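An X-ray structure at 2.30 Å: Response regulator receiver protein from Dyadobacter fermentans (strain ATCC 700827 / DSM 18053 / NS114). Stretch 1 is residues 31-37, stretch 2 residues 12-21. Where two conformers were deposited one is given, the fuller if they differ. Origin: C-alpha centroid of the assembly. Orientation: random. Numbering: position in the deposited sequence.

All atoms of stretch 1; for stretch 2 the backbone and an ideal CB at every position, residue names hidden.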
# COMPACT_ATOMS: atom_id res chain seq x y z
N SER A 31 -23.51 9.66 -5.28
CA SER A 31 -23.01 10.39 -4.11
C SER A 31 -21.76 11.19 -4.45
O SER A 31 -20.65 10.65 -4.49
CB SER A 31 -22.73 9.42 -2.96
OG SER A 31 -21.79 8.43 -3.33
N VAL A 32 -21.94 12.49 -4.67
CA VAL A 32 -20.82 13.37 -4.97
C VAL A 32 -20.56 14.34 -3.83
O VAL A 32 -21.43 15.14 -3.47
CB VAL A 32 -21.06 14.17 -6.26
CG1 VAL A 32 -19.84 15.03 -6.58
CG2 VAL A 32 -21.37 13.23 -7.42
N ARG A 33 -19.37 14.27 -3.27
CA ARG A 33 -18.94 15.19 -2.23
C ARG A 33 -18.01 16.23 -2.85
O ARG A 33 -17.10 15.88 -3.61
CB ARG A 33 -18.25 14.43 -1.10
CG ARG A 33 -18.39 15.07 0.27
CD ARG A 33 -17.70 14.22 1.33
NE ARG A 33 -18.25 12.87 1.40
CZ ARG A 33 -19.22 12.50 2.23
NH1 ARG A 33 -19.75 13.38 3.07
NH2 ARG A 33 -19.65 11.24 2.23
N THR A 34 -18.23 17.51 -2.54
CA THR A 34 -17.43 18.57 -3.15
C THR A 34 -16.65 19.38 -2.13
O THR A 34 -17.19 19.78 -1.09
CB THR A 34 -18.31 19.54 -3.97
OG1 THR A 34 -19.35 20.07 -3.14
CG2 THR A 34 -18.94 18.83 -5.16
N PHE A 35 -15.38 19.65 -2.43
CA PHE A 35 -14.54 20.44 -1.55
C PHE A 35 -13.87 21.58 -2.30
O PHE A 35 -13.30 21.39 -3.38
CB PHE A 35 -13.49 19.57 -0.87
CG PHE A 35 -14.06 18.53 0.04
CD1 PHE A 35 -14.49 18.86 1.32
CD2 PHE A 35 -14.18 17.21 -0.38
CE1 PHE A 35 -15.02 17.90 2.16
CE2 PHE A 35 -14.71 16.25 0.46
CZ PHE A 35 -15.13 16.59 1.73
N ASN A 36 -13.92 22.77 -1.70
CA ASN A 36 -13.37 23.97 -2.31
C ASN A 36 -11.92 24.20 -1.87
O ASN A 36 -11.24 25.09 -2.37
CB ASN A 36 -14.23 25.18 -1.94
CG ASN A 36 -13.96 26.38 -2.82
OD1 ASN A 36 -13.39 26.26 -3.91
ND2 ASN A 36 -14.37 27.56 -2.36
N SER A 37 -11.47 23.39 -0.92
CA SER A 37 -10.11 23.50 -0.39
C SER A 37 -9.51 22.14 -0.05
O SER A 37 -10.21 21.23 0.38
CB SER A 37 -10.10 24.39 0.85
OG SER A 37 -10.91 23.84 1.87
N UNK A 12 -11.94 26.21 -8.04
CA UNK A 12 -12.91 26.88 -8.89
C UNK A 12 -14.33 26.43 -8.55
O UNK A 12 -14.69 25.28 -8.79
CB UNK A 12 -12.60 26.61 -10.36
N UNK A 13 -15.11 27.35 -8.00
CA UNK A 13 -16.47 27.04 -7.57
C UNK A 13 -17.35 26.68 -8.76
O UNK A 13 -18.18 25.77 -8.67
CB UNK A 13 -17.07 28.22 -6.81
N UNK A 14 -17.17 27.38 -9.87
CA UNK A 14 -17.88 27.07 -11.10
C UNK A 14 -17.57 25.65 -11.58
O UNK A 14 -18.48 24.86 -11.83
CB UNK A 14 -17.52 28.09 -12.19
N UNK A 15 -16.28 25.33 -11.69
CA UNK A 15 -15.87 23.99 -12.13
C UNK A 15 -16.35 22.92 -11.15
O UNK A 15 -16.74 21.83 -11.57
CB UNK A 15 -14.35 23.92 -12.28
N UNK A 16 -16.31 23.23 -9.86
CA UNK A 16 -16.70 22.28 -8.82
C UNK A 16 -18.15 21.82 -8.99
O UNK A 16 -18.42 20.63 -9.09
CB UNK A 16 -16.51 22.91 -7.44
N UNK A 17 -19.07 22.78 -9.03
CA UNK A 17 -20.50 22.47 -9.14
C UNK A 17 -20.86 21.91 -10.51
O UNK A 17 -21.71 21.03 -10.62
CB UNK A 17 -21.33 23.72 -8.86
N UNK A 18 -20.20 22.42 -11.56
CA UNK A 18 -20.44 21.93 -12.91
C UNK A 18 -20.07 20.46 -13.04
O UNK A 18 -20.84 19.66 -13.58
CB UNK A 18 -19.65 22.76 -13.92
N UNK A 19 -18.90 20.10 -12.53
CA UNK A 19 -18.43 18.72 -12.56
C UNK A 19 -19.37 17.82 -11.77
O UNK A 19 -19.69 16.71 -12.20
CB UNK A 19 -17.01 18.62 -12.00
N UNK A 20 -19.80 18.31 -10.61
CA UNK A 20 -20.74 17.57 -9.76
C UNK A 20 -22.02 17.28 -10.52
O UNK A 20 -22.55 16.17 -10.46
CB UNK A 20 -21.05 18.35 -8.48
N UNK A 21 -22.50 18.28 -11.25
CA UNK A 21 -23.70 18.18 -12.06
C UNK A 21 -23.59 17.07 -13.11
O UNK A 21 -24.48 16.25 -13.25
CB UNK A 21 -23.98 19.52 -12.74

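The backbone of positions 13 to 21 is a helix, with phi/psi near -60/-45, running against strand 31-35: the axes make an angle of 176° and approach to 9.0 Å. CA atoms pair as 32 with 20, 34 with 16 and 36 with 13, so positions 13, 16 and 20 deserve the closest scrutiny.

Position 12, at phi/psi -83/112, lies outside the helix and immediately before it. Its CB points away from stretch 1, which leaves the choice to the helix end, where free backbone NH groups favour a short acceptor such as Ser, Thr, Asp or Asn. The residue is Ser-12, and Ser-12 OG accepts from the backbone N of position 15 at 3.2 Å with an N-H...acceptor angle of 165°, a capping bond.

At position 13 the CB points sideways and its ideal position lies near the end of the Asn-36 side chain. Because the CB leaves sideways, stretch 1 constrains the position weakly and many side chains, polar or aliphatic, would do. Val-13, chi1 t, packs its CG2 against the amide end of Asn-36.

Positions 14 and 15 have no atom of stretch 1 within 5.5 Å of the ideal CB, and stretch 1 says little about either. They are Phe-14 and Asp-15, both out of reach of the strand.

Position 16 points toward the strand, with the ideal CB 5.2 Å from Thr-34 CB and 5.4 Å from Phe-35 O. The gap is too wide for Ala to fill, while Leu, Ile or Met could reach across it. Leu-16 has chi1 t and chi2 p; its CG lies 3.7 Å from Thr-34 CB, CD1 lies 3.7 Å from Phe-35 O, and CD2 lies 4.1 Å from Asn-36 N. From CG outward the side chain thus touches three consecutive residues of stretch 1, the last of them past the strand, and 76 Å² of Leu-16 is covered.

Positions 17, 18 and 19 again find nothing within 5.5 Å of the ideal CB, so many residues fit. Phe-17 starts away from the strand, though its CZ comes to 5.3 Å from Thr-34 OG1. Thr-18 turns to its own helix, OG1 donating to Phe-14 O at 2.7 Å. Gln-19 leaves sideways and its end leads away.

Position 20 is the tightest: its CB points toward the strand, with the ideal CB 4.0 Å from both Val-32 CG1 and Thr-34 CG2. Methyl groups at the base call for an aliphatic stem, whereas Val-32 O and Thr-34 OG1 offer polar partners farther out; Leu, Met, Gln, Glu or Lys are all plausible. Glu-20 is extended (chi1 and chi2 t). Its CG packs 3.7 Å from Val-32 CG1, and OE1 comes 3.6 Å from Thr-34 CG2. A water joins the polar ends: its O donates to Glu-20 OE2 at 3.1 Å and to Val-32 O at 3.3 Å, and is hydrogen-bonded to Thr-34 OG1 at 2.6 Å. No direct hydrogen bond crosses the stretches, so this water supplies the polar link.

Position 21 points away, so stretch 1 sets no requirement and many side chains would suit; it is Lys-21, poorly ordered.

Stretch 2 (12-21) SVFDLFTQEK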
# COMPACT_ATOMS: atom_id res chain seq x y z
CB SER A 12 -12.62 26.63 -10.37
OG SER A 12 -13.69 27.08 -11.17
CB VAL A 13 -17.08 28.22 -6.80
CG1 VAL A 13 -18.46 27.85 -6.27
CG2 VAL A 13 -16.17 28.62 -5.65
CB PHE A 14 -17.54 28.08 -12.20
CG PHE A 14 -18.11 27.73 -13.54
CD1 PHE A 14 -19.47 27.85 -13.79
CD2 PHE A 14 -17.28 27.29 -14.56
CE1 PHE A 14 -20.00 27.52 -15.03
CE2 PHE A 14 -17.80 26.96 -15.80
CZ PHE A 14 -19.16 27.08 -16.04
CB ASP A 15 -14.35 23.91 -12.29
CG ASP A 15 -13.84 24.75 -13.44
OD1 ASP A 15 -14.65 25.13 -14.32
OD2 ASP A 15 -12.62 25.03 -13.48
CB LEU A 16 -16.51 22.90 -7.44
CG LEU A 16 -16.58 21.96 -6.24
CD1 LEU A 16 -15.50 20.90 -6.33
CD2 LEU A 16 -16.46 22.73 -4.94
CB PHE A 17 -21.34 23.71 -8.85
CG PHE A 17 -21.43 24.04 -7.38
CD1 PHE A 17 -22.43 23.48 -6.60
CD2 PHE A 17 -20.52 24.89 -6.79
CE1 PHE A 17 -22.52 23.77 -5.25
CE2 PHE A 17 -20.61 25.19 -5.44
CZ PHE A 17 -21.61 24.63 -4.67
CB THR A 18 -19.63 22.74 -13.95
OG1 THR A 18 -20.05 24.11 -13.93
CG2 THR A 18 -19.84 22.17 -15.34
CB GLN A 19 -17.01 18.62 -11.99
CG GLN A 19 -16.35 17.28 -12.23
CD GLN A 19 -16.14 17.00 -13.71
OE1 GLN A 19 -16.88 16.24 -14.33
NE2 GLN A 19 -15.11 17.63 -14.28
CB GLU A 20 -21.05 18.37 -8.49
CG GLU A 20 -22.13 17.74 -7.62
CD GLU A 20 -22.49 18.60 -6.42
OE1 GLU A 20 -22.18 19.81 -6.43
OE2 GLU A 20 -23.07 18.06 -5.45
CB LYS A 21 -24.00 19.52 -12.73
CG LYS A 21 -25.29 19.57 -13.52
CD LYS A 21 -25.35 20.84 -14.36
CE LYS A 21 -25.04 22.08 -13.53
NZ LYS A 21 -24.97 23.32 -14.36
O HOH W 1 -21.34 18.39 -2.92
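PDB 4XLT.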